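Local coordinates for hydrolase (PDB 5HOE) that removes acetyl groups from carbohydrates as an acetylesterase of the GDSL (SGNH) hydrolase family and assembles into octamers, at the interface of chains A and B. Coordinates in Å, arbitrary orientation; residue numbers count along the deposited sequence, not the author numbering. Chains: chain A/B, Hydrolase.

Contact 1: the interface of chains A and B. Residues chain A 184, 188, 190; chain B 35-36, 161, 163-164, 167.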
# COMPACT_ATOMS: atom_id res chain seq x y z
N ALA A 184 -16.11 -14.20 28.48
CA ALA A 184 -16.51 -15.15 27.45
C ALA A 184 -15.35 -15.48 26.51
O ALA A 184 -15.14 -16.65 26.14
CB ALA A 184 -17.68 -14.57 26.66
N PHE A 188 -13.44 -19.13 26.05
CA PHE A 188 -13.39 -19.73 24.72
C PHE A 188 -11.96 -20.07 24.33
O PHE A 188 -11.68 -21.17 23.83
CB PHE A 188 -14.03 -18.73 23.76
CG PHE A 188 -14.16 -19.20 22.33
CD1 PHE A 188 -13.13 -18.98 21.42
CD2 PHE A 188 -15.32 -19.81 21.88
CE1 PHE A 188 -13.26 -19.38 20.09
CE2 PHE A 188 -15.46 -20.19 20.57
CZ PHE A 188 -14.43 -19.97 19.67
N LYS A 190 -9.51 -20.52 26.37
CA LYS A 190 -8.92 -21.35 27.42
C LYS A 190 -7.72 -20.67 28.10
O LYS A 190 -6.68 -21.29 28.37
CB LYS A 190 -8.60 -22.77 26.91
CG LYS A 190 -9.77 -23.46 26.18
CD LYS A 190 -10.92 -23.84 27.14
CE LYS A 190 -12.17 -24.39 26.40
NZ LYS A 190 -12.92 -23.33 25.64
N GLU B 35 -17.10 -27.37 25.02
CA GLU B 35 -16.19 -26.26 25.33
C GLU B 35 -16.07 -25.25 24.20
O GLU B 35 -15.30 -24.29 24.33
CB GLU B 35 -14.79 -26.79 25.67
CG GLU B 35 -14.61 -27.29 27.11
CD GLU B 35 -14.78 -26.19 28.15
OE1 GLU B 35 -14.86 -25.00 27.76
OE2 GLU B 35 -14.85 -26.51 29.35
N SER B 36 -16.79 -25.48 23.09
CA SER B 36 -16.77 -24.63 21.90
C SER B 36 -15.48 -24.73 21.09
O SER B 36 -15.53 -24.99 19.89
CB SER B 36 -17.07 -23.17 22.24
OG SER B 36 -18.37 -23.05 22.80
N ASP B 161 -22.91 -20.86 23.78
CA ASP B 161 -21.67 -20.24 24.23
C ASP B 161 -21.74 -18.74 23.99
O ASP B 161 -21.95 -18.32 22.84
CB ASP B 161 -20.50 -20.84 23.47
CG ASP B 161 -19.17 -20.31 23.96
OD1 ASP B 161 -18.71 -19.30 23.42
OD2 ASP B 161 -18.59 -20.92 24.86
N TRP B 163 -19.48 -16.46 23.69
CA TRP B 163 -18.53 -15.93 22.72
C TRP B 163 -19.00 -16.19 21.29
O TRP B 163 -18.94 -15.30 20.45
CB TRP B 163 -17.13 -16.51 22.95
CG TRP B 163 -16.10 -15.82 22.08
CD1 TRP B 163 -15.38 -16.37 21.06
CD2 TRP B 163 -15.72 -14.44 22.15
NE1 TRP B 163 -14.57 -15.41 20.49
CE2 TRP B 163 -14.76 -14.22 21.14
CE3 TRP B 163 -16.11 -13.37 22.95
CZ2 TRP B 163 -14.19 -12.97 20.91
CZ3 TRP B 163 -15.53 -12.13 22.74
CH2 TRP B 163 -14.58 -11.94 21.73
N PHE B 164 -19.51 -17.40 21.02
CA PHE B 164 -20.07 -17.66 19.69
C PHE B 164 -21.30 -16.80 19.44
O PHE B 164 -21.52 -16.33 18.32
CB PHE B 164 -20.42 -19.14 19.55
CG PHE B 164 -19.33 -20.03 18.99
CD1 PHE B 164 -18.47 -19.60 17.98
CD2 PHE B 164 -19.23 -21.36 19.41
CE1 PHE B 164 -17.51 -20.46 17.47
CE2 PHE B 164 -18.29 -22.22 18.90
CZ PHE B 164 -17.44 -21.79 17.92
N MET B 167 -20.04 -13.53 18.42
CA MET B 167 -19.37 -13.67 17.13
C MET B 167 -20.37 -13.61 15.98
O MET B 167 -20.08 -13.03 14.93
CB MET B 167 -18.63 -15.01 17.10
CG MET B 167 -17.65 -15.17 15.94
SD MET B 167 -16.89 -16.80 15.89
CE MET B 167 -15.89 -16.77 17.38
O HOH W 1 -17.35 -18.36 26.27
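A:Phe188 meets the edge of B:Trp163 with one face and turns its own rim to the ring of B:Phe164, and burial of this phenylalanine dominates the patch. B:Trp163 comes edge-on, with CD1 of the indole pointing down onto one face of A:Phe188. This CD1 lies 3.3 Å above the ring plane of A:Phe188, over the centre, and the two side chains cross at about a right angle. The rim of A:Phe188 in turn points at B:Phe164. CE2 of A:Phe188 sits over the middle of that second ring, 3.7 Å from CZ of B:Phe164, in an edge-to-face pair with planes 81° apart. The side chain swings away from its own backbone nitrogen (chi1 -176°), which carries the ring out from the helix to chain B. CB of B:Ser36 and the methyl CE of B:Met167 touch its rim.

A:Lys190 is the second anchor. Its chain bends at chi2 and chi4 (-71°), and NZ of A:Lys190 donates a hydrogen bond to the backbone O of B:Glu35 at 2.9 Å. This bond lies in the carbonyl plane, on a lone pair. NZ also bonds to the backbone O of A:Phe188, from above that carbonyl plane. A salt bridge joins NZ to the carboxylate OE1 of B:Glu35 at 3.3 Å, but this glutamate is poorly ordered.

Beside the phenylalanine, a water bonds to O of A:Ala184 and to OD2 of B:Asp161. OD1 of B:Asp161 accepts the backbone N of B:Phe164 through its anti lone pair, at 3.2 Å, and so helps to cap the N-terminal end of helix 162-167.

Chain A contributes the C-terminal end of helix 171-189 and the residue just after it. Chain B supplies the short helix 162-167, the residue before it and the loop at 35-36.

Contact 2: the interface of chains A and B. Residues chain A 119-120, 123; chain B 77, 112-113, 115.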
# COMPACT_ATOMS: atom_id res chain seq x y z
N TYR A 119 -18.20 -5.91 21.13
CA TYR A 119 -17.69 -7.18 20.64
C TYR A 119 -16.41 -7.00 19.84
O TYR A 119 -15.47 -7.79 20.00
CB TYR A 119 -18.74 -7.94 19.81
CG TYR A 119 -18.27 -9.33 19.55
CD1 TYR A 119 -18.41 -10.32 20.51
CD2 TYR A 119 -17.61 -9.65 18.36
CE1 TYR A 119 -17.94 -11.60 20.29
CE2 TYR A 119 -17.12 -10.94 18.15
CZ TYR A 119 -17.30 -11.90 19.11
OH TYR A 119 -16.82 -13.16 18.87
N GLU A 120 -16.34 -5.97 18.99
CA GLU A 120 -15.12 -5.71 18.24
C GLU A 120 -13.93 -5.41 19.15
O GLU A 120 -12.79 -5.76 18.82
CB GLU A 120 -15.34 -4.57 17.24
CG GLU A 120 -16.25 -4.96 16.06
CD GLU A 120 -16.75 -3.77 15.23
OE1 GLU A 120 -16.69 -2.61 15.69
OE2 GLU A 120 -17.24 -4.02 14.11
N ASN A 123 -12.92 -8.70 20.52
CA ASN A 123 -12.25 -9.40 19.43
C ASN A 123 -10.82 -8.88 19.22
O ASN A 123 -9.93 -9.65 18.83
CB ASN A 123 -13.06 -9.29 18.14
CG ASN A 123 -12.62 -10.28 17.10
OD1 ASN A 123 -12.58 -11.49 17.35
ND2 ASN A 123 -12.31 -9.78 15.91
N PRO B 77 -10.03 -9.49 10.43
CA PRO B 77 -9.05 -8.59 11.06
C PRO B 77 -8.00 -9.30 11.88
O PRO B 77 -6.93 -8.73 12.10
CB PRO B 77 -9.91 -7.67 11.94
CG PRO B 77 -11.17 -8.43 12.20
CD PRO B 77 -11.39 -9.29 10.96
N SER B 112 -20.70 -10.83 13.26
CA SER B 112 -21.08 -9.48 13.68
C SER B 112 -20.09 -8.43 13.19
O SER B 112 -20.50 -7.37 12.72
CB SER B 112 -21.20 -9.45 15.21
OG SER B 112 -19.99 -9.83 15.81
N TYR B 113 -18.79 -8.69 13.31
CA TYR B 113 -17.77 -7.67 13.04
C TYR B 113 -17.52 -7.42 11.54
O TYR B 113 -16.78 -6.49 11.20
CB TYR B 113 -16.46 -8.02 13.77
CG TYR B 113 -15.89 -9.40 13.51
CD1 TYR B 113 -15.16 -9.67 12.35
CD2 TYR B 113 -16.04 -10.42 14.44
CE1 TYR B 113 -14.63 -10.91 12.12
CE2 TYR B 113 -15.49 -11.68 14.21
CZ TYR B 113 -14.79 -11.92 13.04
OH TYR B 113 -14.23 -13.16 12.82
N HIS B 115 -20.24 -6.84 9.30
CA HIS B 115 -21.26 -5.86 8.90
C HIS B 115 -21.59 -5.95 7.41
O HIS B 115 -21.76 -4.94 6.73
CB HIS B 115 -20.81 -4.45 9.28
CG HIS B 115 -20.49 -4.30 10.73
ND1 HIS B 115 -21.46 -4.24 11.71
CD2 HIS B 115 -19.30 -4.22 11.37
CE1 HIS B 115 -20.88 -4.11 12.89
NE2 HIS B 115 -19.57 -4.10 12.72
O HOH W 2 -14.87 -5.12 12.31
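A:Glu120 and B:His115 form a direct polar link across this patch. The imidazole NE2 donates to the carboxylate OE2 of A:Glu120 at 2.7 Å, with 155° at the hydrogen. The two side chains arrive from opposite directions. The carboxylate lies at the edge of the imidazole, nearly perpendicular to it, and is met on its syn side but 34° out of its plane. The glutamate chain runs extended beyond CG (chi2 166°), which carries the acid across to the histidine. Backbone O of B:Ser112 lies over the imidazole, 3.2 Å above its plane.

A water adds an indirect link. It bonds to OE2 of A:Glu120 and, at 2.6 Å, to the backbone O of B:Tyr113. An alanine in place of A:Glu120 would probably leave the imidazole NE2 without its acceptor and take away one of the partners of this water.

The remaining contacts are packing. B:Tyr113 buries the most surface here. Its CB touches the methylene CG of A:Glu120 at 3.8 Å. CD2 of B:Tyr113 lies 3.9 Å from CE2 of A:Tyr119, edge against edge. The amide ND2 of A:Asn123 rests over one face of the B:Tyr113 ring toward the rim, its plane nearly parallel to the ring. OG of B:Ser112 lies 3.5 Å from CD2 of A:Tyr119.

The patch sets helix 118-133 of one subunit against 3-10 helix 112-114 and the residue after it in another, and probably helps to hold the octamer together.

The centres of contact 1 and contact 2 are about 14 Å apart, and both belong to the same interface of chains A and B. No residue takes part in both. Chain A offers a different helix to each, 171-189 to contact 1 and 118-133 to contact 2. Chain B answers with separate short elements, helix 162-167 in contact 1 and 3-10 helix 112-114 in contact 2. The interface is not an exact two-fold, and in these two patches the chains present different elements to each other. Anchoring at two neighbouring points is likely to fix the relative orientation of the subunits within the octamer.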